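Local coordinates for putative uncharacterized protein lp_3323 (Lactobacillus plantarum, PDB 3DC7), which is of unknown function but belongs to the GDSL-like lipase/acylhydrolase family and is probably a hydrolase of the SGNH type, at residues 118-123 with 168-173; 110-115 with 163-168; 84-89 with 125-130; 63-68 with 114-119; 133-138 with 176-181. All coordinates share one frame; numbering follows the deposited sequence. Where two conformers were deposited one is given.

Contact 1 of 5, residues 118-123 with 168-173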
# COMPACT_ATOMS: atom_id res chain seq x y z
N MSE A 118 -0.96 22.58 6.22
CA MSE A 118 -2.02 23.56 6.14
C MSE A 118 -3.08 23.18 5.12
O MSE A 118 -4.27 23.36 5.38
CB MSE A 118 -1.46 24.94 5.88
CG MSE A 118 -0.82 25.51 7.12
SE MSE A 118 0.26 27.01 6.58
CE MSE A 118 -1.17 28.36 6.64
N LEU A 119 -2.66 22.65 3.97
CA LEU A 119 -3.60 22.16 2.97
C LEU A 119 -4.52 21.10 3.58
O LEU A 119 -5.73 21.24 3.56
CB LEU A 119 -2.88 21.59 1.75
CG LEU A 119 -3.49 21.64 0.34
CD1 LEU A 119 -2.99 20.46 -0.48
CD2 LEU A 119 -4.99 21.67 0.29
N LEU A 120 -3.92 20.05 4.12
CA LEU A 120 -4.64 18.94 4.74
C LEU A 120 -5.54 19.35 5.92
O LEU A 120 -6.64 18.80 6.06
CB LEU A 120 -3.67 17.84 5.20
CG LEU A 120 -3.01 17.10 4.04
CD1 LEU A 120 -1.78 16.32 4.51
CD2 LEU A 120 -4.02 16.20 3.34
N THR A 121 -5.08 20.27 6.76
CA THR A 121 -5.91 20.79 7.85
C THR A 121 -7.10 21.59 7.30
O THR A 121 -8.23 21.39 7.71
CB THR A 121 -5.09 21.67 8.82
OG1 THR A 121 -3.98 20.91 9.30
CG2 THR A 121 -5.94 22.13 10.01
N GLY A 122 -6.83 22.46 6.33
CA GLY A 122 -7.89 23.20 5.65
C GLY A 122 -8.99 22.31 5.11
O GLY A 122 -10.18 22.59 5.32
N LEU A 123 -8.60 21.24 4.42
CA LEU A 123 -9.56 20.35 3.76
C LEU A 123 -10.43 19.59 4.75
O LEU A 123 -11.63 19.42 4.53
CB LEU A 123 -8.84 19.37 2.85
CG LEU A 123 -8.17 19.92 1.58
CD1 LEU A 123 -7.22 18.89 0.98
CD2 LEU A 123 -9.20 20.36 0.57
N GLN A 168 3.82 10.57 3.97
CA GLN A 168 3.83 10.79 5.43
C GLN A 168 2.75 11.75 5.91
O GLN A 168 2.04 11.44 6.87
CB GLN A 168 5.18 11.27 5.94
CG GLN A 168 6.34 10.28 5.74
CD GLN A 168 7.71 10.97 5.76
OE1 GLN A 168 7.86 12.08 6.29
NE2 GLN A 168 8.72 10.30 5.18
N MSE A 169 2.63 12.91 5.28
CA MSE A 169 1.65 13.93 5.69
C MSE A 169 0.21 13.49 5.46
O MSE A 169 -0.63 13.72 6.31
CB MSE A 169 1.89 15.27 4.99
CG MSE A 169 3.16 15.97 5.40
SE MSE A 169 3.25 16.21 7.33
CE MSE A 169 1.66 17.27 7.64
N THR A 170 -0.10 12.87 4.32
CA THR A 170 -1.48 12.41 4.08
C THR A 170 -1.93 11.40 5.13
O THR A 170 -3.08 11.43 5.55
CB THR A 170 -1.72 11.85 2.68
OG1 THR A 170 -0.78 10.82 2.39
CG2 THR A 170 -1.60 12.94 1.65
N ALA A 171 -0.99 10.54 5.56
CA ALA A 171 -1.23 9.54 6.58
C ALA A 171 -1.74 10.14 7.88
O ALA A 171 -2.70 9.63 8.46
CB ALA A 171 0.03 8.73 6.84
N ASP A 172 -1.11 11.22 8.32
CA ASP A 172 -1.49 11.90 9.56
C ASP A 172 -2.90 12.52 9.56
O ASP A 172 -3.43 12.85 10.62
CB ASP A 172 -0.46 12.97 9.89
CG ASP A 172 0.84 12.39 10.38
OD1 ASP A 172 0.87 11.24 10.87
OD2 ASP A 172 1.85 13.11 10.28
N TYR A 173 -3.50 12.67 8.39
CA TYR A 173 -4.82 13.26 8.29
C TYR A 173 -5.84 12.26 7.80
O TYR A 173 -7.01 12.59 7.66
CB TYR A 173 -4.77 14.50 7.40
CG TYR A 173 -4.04 15.63 8.07
CD1 TYR A 173 -2.64 15.70 8.06
CD2 TYR A 173 -4.75 16.61 8.76
CE1 TYR A 173 -1.95 16.73 8.71
CE2 TYR A 173 -4.08 17.64 9.40
CZ TYR A 173 -2.69 17.69 9.37
OH TYR A 173 -2.05 18.72 10.01
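Leu120 and Tyr173 mark the closest backbone approach of helix segments 118-123 and 168-173, with their CA atoms 6.7 Å apart. The two axes run in the same N-to-C direction at 25° to each other and come within 10.0 Å, so side chains fill the space between them. Most of the contact is Leu120 against Tyr173. Leu120 CB lies over one face of the phenol ring, 3.7 Å from the ring centroid and 15° off the normal, a CH-pi contact. Farther out, CD1 stands anti to CA (chi2 164°), and this extended end meets the second helix: Leu120 CD1 is 3.4 Å from Met169 O and 3.8 Å from Met169 CB (Met169 is a selenomethionine). Thr121 meets the far end of the ring obliquely, its OG1 3.0 Å from Tyr173 OH, while the same OG1 is hydrogen-bonded to Met117 O one turn back in its own helix. An alanine in place of Tyr173 would probably leave Leu120 CB without its aromatic cover and open a gap beside Thr121. Beyond the pair, Leu120 and Thr170 both pack on Phe134 of strand 132-136, so both helices lie on the same face of the sheet there. Ile190 of the second subunit packs against Thr121 and Tyr173, and Met117 of helix 112-126 touches the same tyrosine.

Contact 2 of 5, residues 110-115 with 163-168; sequences TTFYGA and EAAIAQ
Phe112 and Tyr113 make this an aromatic helix-to-helix contact, in which the first turn of helix 112-126 leans on the middle of helix 159-173. Ala165 is the centre of it. Its CB lies over one face of the Tyr113 ring, 3.7 Å from the centroid and 21° off the normal, a CH-pi contact. The same methyl meets Phe112 differently, at the ring edge, with Ala165 CB 3.7 Å from Phe112 CD2. One small side chain thus touches a face of one ring and the rim of the other. In Phe112, CG anti to the backbone N (chi1 -170°) starts the ring toward helix 159-173; at its far end CZ lies 3.6 Å from Ile166 CG1.

The polar part is a single bond: Tyr113 OH donates to Gln168 OE1 over 2.9 Å. The donor stands well above the plane of the Gln168 amide, and the phenol ring and the amide are turned 30° from each other. A phenylalanine in place of Tyr113 would probably leave Gln168 OE1 without this donor and its amide freer to turn. The helix start is fixed by Thr111, the N-cap, whose OG1 accepts from Gly114 N at 3.3 Å and is also bonded to Asp106.

Around this centre, Phe112 meets the ring of Tyr162 and packs on Ile65 of the loop after strand 56-59. Tyr113 touches Met169 one turn farther along helix 159-173, and Ile166 reaches His177 of strand 177-179.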
# COMPACT_ATOMS: atom_id res chain seq x y z
N THR A 110 6.11 27.97 3.77
CA THR A 110 7.48 28.20 3.33
C THR A 110 8.15 26.90 2.84
O THR A 110 9.02 26.94 1.97
CB THR A 110 8.27 28.93 4.45
OG1 THR A 110 8.58 30.27 4.02
CG2 THR A 110 9.56 28.22 4.85
N THR A 111 7.73 25.77 3.41
CA THR A 111 8.30 24.48 3.03
C THR A 111 7.22 23.55 2.52
O THR A 111 6.03 23.78 2.77
CB THR A 111 9.07 23.81 4.21
OG1 THR A 111 8.18 23.55 5.30
CG2 THR A 111 10.24 24.68 4.69
N PHE A 112 7.63 22.51 1.81
CA PHE A 112 6.69 21.54 1.26
C PHE A 112 5.90 20.83 2.36
O PHE A 112 4.70 20.64 2.24
CB PHE A 112 7.44 20.52 0.40
CG PHE A 112 6.54 19.62 -0.40
CD1 PHE A 112 5.65 20.15 -1.34
CD2 PHE A 112 6.59 18.25 -0.25
CE1 PHE A 112 4.83 19.32 -2.09
CE2 PHE A 112 5.77 17.41 -1.01
CZ PHE A 112 4.89 17.95 -1.92
N TYR A 113 6.60 20.44 3.42
CA TYR A 113 5.97 19.77 4.57
C TYR A 113 4.97 20.66 5.29
O TYR A 113 3.86 20.23 5.63
CB TYR A 113 7.03 19.32 5.56
CG TYR A 113 7.60 17.95 5.32
CD1 TYR A 113 6.88 16.79 5.68
CD2 TYR A 113 8.87 17.79 4.78
CE1 TYR A 113 7.43 15.51 5.49
CE2 TYR A 113 9.43 16.53 4.58
CZ TYR A 113 8.70 15.40 4.94
OH TYR A 113 9.26 14.16 4.74
N GLY A 114 5.37 21.91 5.53
CA GLY A 114 4.49 22.90 6.14
C GLY A 114 3.28 23.18 5.30
O GLY A 114 2.17 23.32 5.82
N ALA A 115 3.46 23.26 3.98
CA ALA A 115 2.34 23.57 3.10
C ALA A 115 1.32 22.42 2.99
O ALA A 115 0.12 22.68 2.99
CB ALA A 115 2.82 24.01 1.75
N GLU A 163 7.64 12.98 -2.85
CA GLU A 163 6.72 11.85 -2.85
C GLU A 163 6.57 11.21 -1.45
O GLU A 163 5.46 10.92 -1.02
CB GLU A 163 7.19 10.84 -3.91
CG GLU A 163 6.58 9.46 -3.83
CD GLU A 163 5.10 9.46 -4.19
OE1 GLU A 163 4.65 10.43 -4.84
OE2 GLU A 163 4.40 8.49 -3.83
N ALA A 164 7.67 11.04 -0.71
CA ALA A 164 7.62 10.53 0.67
C ALA A 164 6.96 11.49 1.66
O ALA A 164 6.23 11.06 2.56
CB ALA A 164 9.01 10.14 1.15
N ALA A 165 7.19 12.79 1.47
CA ALA A 165 6.54 13.84 2.27
C ALA A 165 5.01 13.76 2.15
O ALA A 165 4.29 13.77 3.16
CB ALA A 165 7.06 15.24 1.87
N ILE A 166 4.51 13.67 0.92
CA ILE A 166 3.08 13.46 0.66
C ILE A 166 2.54 12.19 1.34
O ILE A 166 1.50 12.23 2.03
CB ILE A 166 2.78 13.45 -0.87
CG1 ILE A 166 3.06 14.85 -1.47
CG2 ILE A 166 1.34 13.07 -1.14
CD1 ILE A 166 3.23 14.86 -2.98
N ALA A 167 3.24 11.06 1.17
CA ALA A 167 2.82 9.83 1.84
C ALA A 167 2.76 10.01 3.37
O ALA A 167 1.75 9.68 3.98
CB ALA A 167 3.71 8.67 1.47
N GLN A 168 3.82 10.57 3.97
CA GLN A 168 3.83 10.79 5.43
C GLN A 168 2.75 11.75 5.91
O GLN A 168 2.04 11.44 6.87
CB GLN A 168 5.18 11.27 5.94
CG GLN A 168 6.34 10.28 5.74
CD GLN A 168 7.71 10.97 5.76
OE1 GLN A 168 7.86 12.08 6.29
NE2 GLN A 168 8.72 10.30 5.18

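Contact 3 of 5, residues 84-89 with 125-130; sequences DFIAVF and TNWPTV
Ile86 CD1 sits over the indole of Trp127, 3.9 Å from the centroid of the five-membered ring and 19° off its normal, a CH-pi contact made by a methyl tip. Its nearest ring atom is Trp127 CG, at 3.7 Å, and the two side chains cross at about a right angle. Asn126 CB lies over the opposite face. Val130 closes in on Ile86 from another direction: Val130 CG1 is 3.8 Å from Ile86 CD1. That branch stands anti to the backbone N (chi1 169°), and it also rests on the backbone between Asp84 and Phe85, with Val130 CG1 3.8 Å from Phe85 N.

Trp127 and Val130 are the ends of a type I beta turn, closed by the bond from Val130 N to Trp127 O at 3.2 Å. This turn, just after helix 112-126, packs on strand 85-89, the middle strand of the parallel sheet. Lys132 NZ bonds both Trp127 O and Val130 O, and Trp127 NE1 bonds Pro80 O, which fixes how the indole is turned. Across the segments no polar side-chain group takes part: methyls meet the indole, each other and main chain, while the Asp84 carboxylate and Trp127 NE1 find partners in neighbouring loops.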
# COMPACT_ATOMS: atom_id res chain seq x y z
N ASP A 84 -18.62 17.25 -3.76
CA ASP A 84 -18.87 15.91 -3.19
C ASP A 84 -17.65 14.99 -3.28
O ASP A 84 -17.68 13.86 -2.78
CB ASP A 84 -20.12 15.25 -3.79
CG ASP A 84 -19.90 14.70 -5.18
OD1 ASP A 84 -18.90 15.08 -5.83
OD2 ASP A 84 -20.73 13.89 -5.64
N PHE A 85 -16.59 15.49 -3.91
CA PHE A 85 -15.31 14.80 -4.03
C PHE A 85 -14.22 15.84 -4.25
O PHE A 85 -14.38 16.76 -5.04
CB PHE A 85 -15.34 13.81 -5.20
CG PHE A 85 -14.01 13.11 -5.46
CD1 PHE A 85 -13.46 12.24 -4.53
CD2 PHE A 85 -13.33 13.32 -6.67
CE1 PHE A 85 -12.24 11.58 -4.78
CE2 PHE A 85 -12.12 12.68 -6.93
CZ PHE A 85 -11.57 11.80 -5.98
N ILE A 86 -13.11 15.69 -3.54
CA ILE A 86 -11.96 16.56 -3.73
C ILE A 86 -10.70 15.77 -4.02
O ILE A 86 -10.29 14.91 -3.25
CB ILE A 86 -11.74 17.51 -2.51
CG1 ILE A 86 -12.95 18.43 -2.33
CG2 ILE A 86 -10.45 18.34 -2.71
CD1 ILE A 86 -13.15 18.94 -0.90
N ALA A 87 -10.09 16.08 -5.16
CA ALA A 87 -8.83 15.50 -5.55
C ALA A 87 -7.74 16.58 -5.60
O ALA A 87 -7.95 17.69 -6.13
CB ALA A 87 -8.97 14.83 -6.90
N VAL A 88 -6.58 16.27 -5.02
CA VAL A 88 -5.42 17.15 -5.11
C VAL A 88 -4.29 16.45 -5.86
O VAL A 88 -3.87 15.34 -5.49
CB VAL A 88 -4.93 17.62 -3.73
CG1 VAL A 88 -3.72 18.55 -3.87
CG2 VAL A 88 -6.07 18.29 -2.97
N PHE A 89 -3.81 17.10 -6.91
CA PHE A 89 -2.80 16.52 -7.78
C PHE A 89 -1.61 17.50 -7.86
O PHE A 89 -1.53 18.34 -8.75
CB PHE A 89 -3.44 16.24 -9.14
CG PHE A 89 -2.64 15.34 -10.05
CD1 PHE A 89 -1.26 15.19 -9.90
CD2 PHE A 89 -3.26 14.68 -11.09
CE1 PHE A 89 -0.53 14.39 -10.75
CE2 PHE A 89 -2.53 13.87 -11.96
CZ PHE A 89 -1.18 13.72 -11.79
N THR A 125 -10.99 20.38 7.94
CA THR A 125 -11.75 21.32 8.74
C THR A 125 -12.99 21.74 7.99
O THR A 125 -14.09 21.73 8.55
CB THR A 125 -10.91 22.54 9.11
OG1 THR A 125 -9.75 22.10 9.83
CG2 THR A 125 -11.69 23.52 9.97
N ASN A 126 -12.84 22.07 6.71
CA ASN A 126 -13.96 22.68 5.96
C ASN A 126 -14.84 21.72 5.16
O ASN A 126 -15.96 22.07 4.84
CB ASN A 126 -13.46 23.84 5.09
CG ASN A 126 -12.87 24.96 5.93
OD1 ASN A 126 -13.61 25.70 6.58
ND2 ASN A 126 -11.54 25.06 5.94
N TRP A 127 -14.33 20.54 4.83
CA TRP A 127 -15.13 19.49 4.19
C TRP A 127 -14.95 18.16 4.94
O TRP A 127 -14.43 17.18 4.39
CB TRP A 127 -14.72 19.33 2.72
CG TRP A 127 -14.94 20.56 1.88
CD1 TRP A 127 -16.07 20.87 1.16
CD2 TRP A 127 -14.01 21.62 1.64
NE1 TRP A 127 -15.88 22.06 0.50
CE2 TRP A 127 -14.63 22.54 0.78
CE3 TRP A 127 -12.70 21.87 2.07
CZ2 TRP A 127 -14.00 23.71 0.34
CZ3 TRP A 127 -12.07 23.03 1.64
CH2 TRP A 127 -12.72 23.93 0.79
N PRO A 128 -15.37 18.11 6.22
CA PRO A 128 -15.11 16.94 7.07
C PRO A 128 -15.73 15.62 6.57
O PRO A 128 -15.15 14.56 6.80
CB PRO A 128 -15.69 17.35 8.43
CG PRO A 128 -16.67 18.45 8.12
CD PRO A 128 -16.12 19.17 6.94
N THR A 129 -16.88 15.69 5.89
CA THR A 129 -17.53 14.48 5.41
C THR A 129 -17.27 14.19 3.92
O THR A 129 -17.74 13.19 3.40
CB THR A 129 -19.05 14.51 5.70
OG1 THR A 129 -19.69 15.48 4.86
CG2 THR A 129 -19.33 14.85 7.17
N VAL A 130 -16.52 15.03 3.23
CA VAL A 130 -16.29 14.84 1.79
C VAL A 130 -15.12 13.87 1.55
O VAL A 130 -14.06 14.04 2.15
CB VAL A 130 -16.02 16.20 1.08
CG1 VAL A 130 -15.53 16.00 -0.34
CG2 VAL A 130 -17.29 17.06 1.09

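Contact 4 of 5, residues 63-68 with 114-119; sequences STIGSR and GALMML
Ile65 and Gly66 belong to the irregular loop that follows strand 56-59, and here that loop lies against one side of helix 112-126 through Ala115, Leu116 and Leu119. The backbones come close, Gly66 CA to Ala115 CA at 5.0 Å. At that point the helix presents its alanine methyl to bare main chain: Ala115 CB is 3.5 Å from Gly66 CA and 3.7 Å from Ile65 O. Ile65 adds the side-chain part with both of its branches. CG2 faces the helix and lies 3.9 Å from Ala115 CB, with Leu119 CD1 a looser neighbour. The other branch is extended, CD1 anti to CA (chi2 172°), and its tip meets Leu116 obliquely, Ile65 CD1 to Leu116 CD2 being 3.8 Å. Leu116 in turn packs on Ile166 and Met169, so it joins this loop to helix 159-173.

The loop's own shape is held by polar bonds. Thr64 OG1 donates to Gly66 O at 2.6 Å, coming from well above the plane of that carbonyl, and Tyr69 N bonds the same hydroxyl. Asp94 takes Ile65 N on one carboxylate oxygen and Gly66 N on the other, which ties the loop to helix 92-96. Thr64 also touches Asn93. Asn93 and Asp94 lie in a Gly-x-Asn-Asp sequence, a hallmark of the third conserved block of SGNH hydrolases, and a loop after the second strand set beside that block is consistent with the layout of this fold.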
# COMPACT_ATOMS: atom_id res chain seq x y z
N SER A 63 1.73 25.66 -10.78
CA SER A 63 1.41 25.83 -9.36
C SER A 63 2.08 24.80 -8.43
O SER A 63 2.14 23.61 -8.73
CB SER A 63 -0.13 25.83 -9.17
OG SER A 63 -0.49 25.70 -7.80
N THR A 64 2.59 25.27 -7.30
CA THR A 64 3.19 24.41 -6.28
C THR A 64 2.18 24.26 -5.15
O THR A 64 1.21 25.00 -5.09
CB THR A 64 4.45 25.08 -5.72
OG1 THR A 64 4.12 26.41 -5.26
CG2 THR A 64 5.57 25.12 -6.78
N ILE A 65 2.41 23.30 -4.27
CA ILE A 65 1.61 23.20 -3.03
C ILE A 65 2.06 24.31 -2.07
O ILE A 65 1.23 24.97 -1.44
CB ILE A 65 1.74 21.81 -2.38
CG1 ILE A 65 1.00 20.76 -3.23
CG2 ILE A 65 1.17 21.84 -0.97
CD1 ILE A 65 1.22 19.35 -2.79
N GLY A 66 3.37 24.51 -2.00
CA GLY A 66 3.95 25.56 -1.16
C GLY A 66 3.91 26.96 -1.76
O GLY A 66 3.34 27.18 -2.85
N SER A 67 4.57 27.88 -1.06
CA SER A 67 4.50 29.31 -1.36
C SER A 67 5.03 29.83 -2.70
O SER A 67 4.73 30.98 -3.06
CB SER A 67 5.20 30.07 -0.24
OG SER A 67 6.59 29.82 -0.28
N ARG A 68 5.79 29.02 -3.44
CA ARG A 68 6.59 29.52 -4.56
C ARG A 68 5.77 30.05 -5.73
O ARG A 68 6.09 31.11 -6.28
CB ARG A 68 7.57 28.45 -5.07
CG ARG A 68 8.73 28.11 -4.13
CD ARG A 68 9.93 29.04 -4.22
NE ARG A 68 10.14 29.57 -5.57
CZ ARG A 68 11.24 29.39 -6.29
NH1 ARG A 68 12.27 28.70 -5.82
NH2 ARG A 68 11.31 29.92 -7.50
N GLY A 114 5.37 21.91 5.53
CA GLY A 114 4.49 22.90 6.14
C GLY A 114 3.28 23.18 5.30
O GLY A 114 2.17 23.32 5.82
N ALA A 115 3.46 23.26 3.98
CA ALA A 115 2.34 23.57 3.10
C ALA A 115 1.32 22.42 2.99
O ALA A 115 0.12 22.68 2.99
CB ALA A 115 2.82 24.01 1.75
N LEU A 116 1.79 21.17 2.92
CA LEU A 116 0.91 19.99 3.07
C LEU A 116 0.07 20.03 4.35
O LEU A 116 -1.13 19.79 4.30
CB LEU A 116 1.71 18.69 3.01
CG LEU A 116 2.29 18.30 1.64
CD1 LEU A 116 3.36 17.22 1.77
CD2 LEU A 116 1.17 17.87 0.69
N MSE A 117 0.70 20.34 5.49
CA MSE A 117 -0.03 20.40 6.76
C MSE A 117 -1.21 21.39 6.73
O MSE A 117 -2.32 21.07 7.17
CB MSE A 117 0.90 20.76 7.92
CG MSE A 117 0.15 20.92 9.23
SE MSE A 117 1.31 21.26 10.75
CE MSE A 117 2.26 19.53 10.87
N MSE A 118 -0.96 22.58 6.22
CA MSE A 118 -2.02 23.56 6.14
C MSE A 118 -3.08 23.18 5.12
O MSE A 118 -4.27 23.36 5.38
CB MSE A 118 -1.46 24.94 5.88
CG MSE A 118 -0.82 25.51 7.12
SE MSE A 118 0.26 27.01 6.58
CE MSE A 118 -1.17 28.36 6.64
N LEU A 119 -2.66 22.65 3.97
CA LEU A 119 -3.60 22.16 2.97
C LEU A 119 -4.52 21.10 3.58
O LEU A 119 -5.73 21.24 3.56
CB LEU A 119 -2.88 21.59 1.75
CG LEU A 119 -3.49 21.64 0.34
CD1 LEU A 119 -2.99 20.46 -0.48
CD2 LEU A 119 -4.99 21.67 0.29

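Contact 5 of 5, residues 133-138 with 176-181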
# COMPACT_ATOMS: atom_id res chain seq x y z
N LEU A 133 -8.90 12.45 -2.07
CA LEU A 133 -7.63 11.78 -2.26
C LEU A 133 -6.52 12.70 -2.76
O LEU A 133 -6.78 13.73 -3.40
CB LEU A 133 -7.78 10.51 -3.13
CG LEU A 133 -8.18 10.46 -4.61
CD1 LEU A 133 -7.78 11.68 -5.36
CD2 LEU A 133 -7.53 9.26 -5.25
N PHE A 134 -5.29 12.32 -2.44
CA PHE A 134 -4.09 13.01 -2.90
C PHE A 134 -3.42 12.19 -3.98
O PHE A 134 -3.17 11.00 -3.80
CB PHE A 134 -3.12 13.22 -1.74
CG PHE A 134 -3.20 14.58 -1.13
CD1 PHE A 134 -2.10 15.43 -1.15
CD2 PHE A 134 -4.38 15.03 -0.55
CE1 PHE A 134 -2.17 16.70 -0.59
CE2 PHE A 134 -4.47 16.30 0.01
CZ PHE A 134 -3.36 17.13 -0.01
N ILE A 135 -3.14 12.83 -5.12
CA ILE A 135 -2.48 12.17 -6.24
C ILE A 135 -1.10 12.78 -6.42
O ILE A 135 -0.98 13.99 -6.58
CB ILE A 135 -3.30 12.30 -7.55
CG1 ILE A 135 -4.74 11.79 -7.34
CG2 ILE A 135 -2.64 11.53 -8.65
CD1 ILE A 135 -5.72 12.31 -8.37
N SER A 136 -0.05 11.96 -6.38
CA SER A 136 1.30 12.46 -6.69
C SER A 136 1.79 11.94 -8.04
O SER A 136 1.45 10.83 -8.45
CB SER A 136 2.27 12.11 -5.58
OG SER A 136 2.39 10.71 -5.43
N ALA A 137 2.61 12.74 -8.71
CA ALA A 137 2.95 12.56 -10.13
C ALA A 137 3.92 11.43 -10.45
O ALA A 137 4.68 10.98 -9.61
CB ALA A 137 3.48 13.86 -10.70
N ILE A 138 3.85 11.00 -11.70
CA ILE A 138 4.82 10.11 -12.34
C ILE A 138 6.26 10.66 -12.21
O ILE A 138 6.47 11.89 -12.20
CB ILE A 138 4.43 9.92 -13.83
CG1 ILE A 138 3.05 9.25 -13.90
CG2 ILE A 138 5.48 9.08 -14.61
CD1 ILE A 138 2.23 9.68 -15.08
N PRO A 176 -6.41 9.20 1.87
CA PRO A 176 -5.83 8.22 0.94
C PRO A 176 -4.86 8.86 -0.05
O PRO A 176 -5.02 10.02 -0.45
CB PRO A 176 -7.05 7.65 0.22
CG PRO A 176 -8.17 7.80 1.23
CD PRO A 176 -7.89 9.14 1.87
N HIS A 177 -3.83 8.11 -0.42
CA HIS A 177 -2.80 8.64 -1.29
C HIS A 177 -2.62 7.70 -2.46
O HIS A 177 -2.22 6.57 -2.28
CB HIS A 177 -1.48 8.84 -0.53
CG HIS A 177 -0.31 9.15 -1.41
ND1 HIS A 177 0.94 8.59 -1.23
CD2 HIS A 177 -0.19 9.95 -2.50
CE1 HIS A 177 1.77 9.03 -2.15
NE2 HIS A 177 1.11 9.86 -2.94
N LEU A 178 -2.93 8.19 -3.66
CA LEU A 178 -2.67 7.46 -4.89
C LEU A 178 -1.34 7.92 -5.50
O LEU A 178 -1.22 9.05 -5.98
CB LEU A 178 -3.81 7.68 -5.89
CG LEU A 178 -3.65 7.21 -7.35
CD1 LEU A 178 -3.26 5.75 -7.45
CD2 LEU A 178 -4.95 7.45 -8.10
N SER A 179 -0.35 7.04 -5.49
CA SER A 179 0.98 7.39 -5.99
C SER A 179 1.16 6.93 -7.42
O SER A 179 1.47 5.75 -7.66
CB SER A 179 2.05 6.76 -5.11
OG SER A 179 3.32 6.95 -5.70
N LEU A 180 0.98 7.84 -8.38
CA LEU A 180 1.26 7.51 -9.80
C LEU A 180 2.75 7.24 -9.96
O LEU A 180 3.18 6.48 -10.83
CB LEU A 180 0.83 8.63 -10.74
CG LEU A 180 -0.63 9.04 -10.75
CD1 LEU A 180 -0.83 10.14 -11.77
CD2 LEU A 180 -1.53 7.84 -11.05
N TYR A 181 3.54 7.89 -9.11
CA TYR A 181 4.97 7.65 -9.01
C TYR A 181 5.28 6.14 -8.90
O TYR A 181 6.03 5.61 -9.72
CB TYR A 181 5.56 8.43 -7.83
CG TYR A 181 7.06 8.45 -7.80
CD1 TYR A 181 7.78 7.42 -7.16
CD2 TYR A 181 7.78 9.48 -8.40
CE1 TYR A 181 9.17 7.43 -7.14
CE2 TYR A 181 9.17 9.49 -8.38
CZ TYR A 181 9.86 8.47 -7.75
OH TYR A 181 11.24 8.48 -7.72
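Phe134 and Ser136 zip onto strand 177-179 in parallel register, and this is the tight part of the contact. Phe134 N donates to Pro176 O at 3.1 Å, Leu178 N to Phe134 O at 2.8 Å, and Ser136 N to Leu178 O at 3.2 Å. The strand axes run 4.7 Å apart at 18°. On the side where Ile135 and Leu178 point, packing is apolar: Ile135 CG2 meets Leu180 CG at 3.8 Å, and Leu133 and Leu178 run alongside each other in the same direction, against Phe219 of helix 206-223.

The other side, of Ser136 and His177, is polar. Ser136 OG is tucked between its own N and C (chi1 62°), where the hydroxyl accepts from His177 NE2 at 2.9 Å, close to the plane of the imidazole. Glu163 of helix 159-173 bonds that hydroxyl and also Ser179 OG, which in turn caps Arg182 N. His177 is the more open residue here, and a sulfate ion, probably from the crystallisation liquor, lies about 3 Å from its side chain.

Past the strands the backbone pairing slackens: Leu180 N to Ser136 O is a weak bond. The side chains stay close, Ile138 CG1 on Leu180 CB and Tyr181 CB near Ala137 O. Tyr181 OH bonds Asp172 of the third subunit. With helix 159-173 joining them, the strands form a beta-alpha-beta crossover at the edge of the chain's five-stranded parallel sheet, order 2-1-3-4-5, as in the alpha/beta fold of SGNH hydrolases.

In the fold
Along the chain, contact 4 closes first, bringing the loop after strand 56-59 to helix 112-126. Contact 3 opens inside that span and closes beyond it, from strand 85-89 to the turn after the same helix, so the two cross. Contacts 2 and 1 then carry helix 112-126, near its start and farther along, to helix 159-173; they cross each other and contact 3, and each begins on helix residues where contact 4 ends. Contact 5 pairs strands 132-136 and 177-179, crosses contacts 1 and 2, and follows 3 and 4 in series. None nests. Together they bind both helices to one sheet, contacts 3 and 5 meeting where strands 85-89 and 132-136 adjoin.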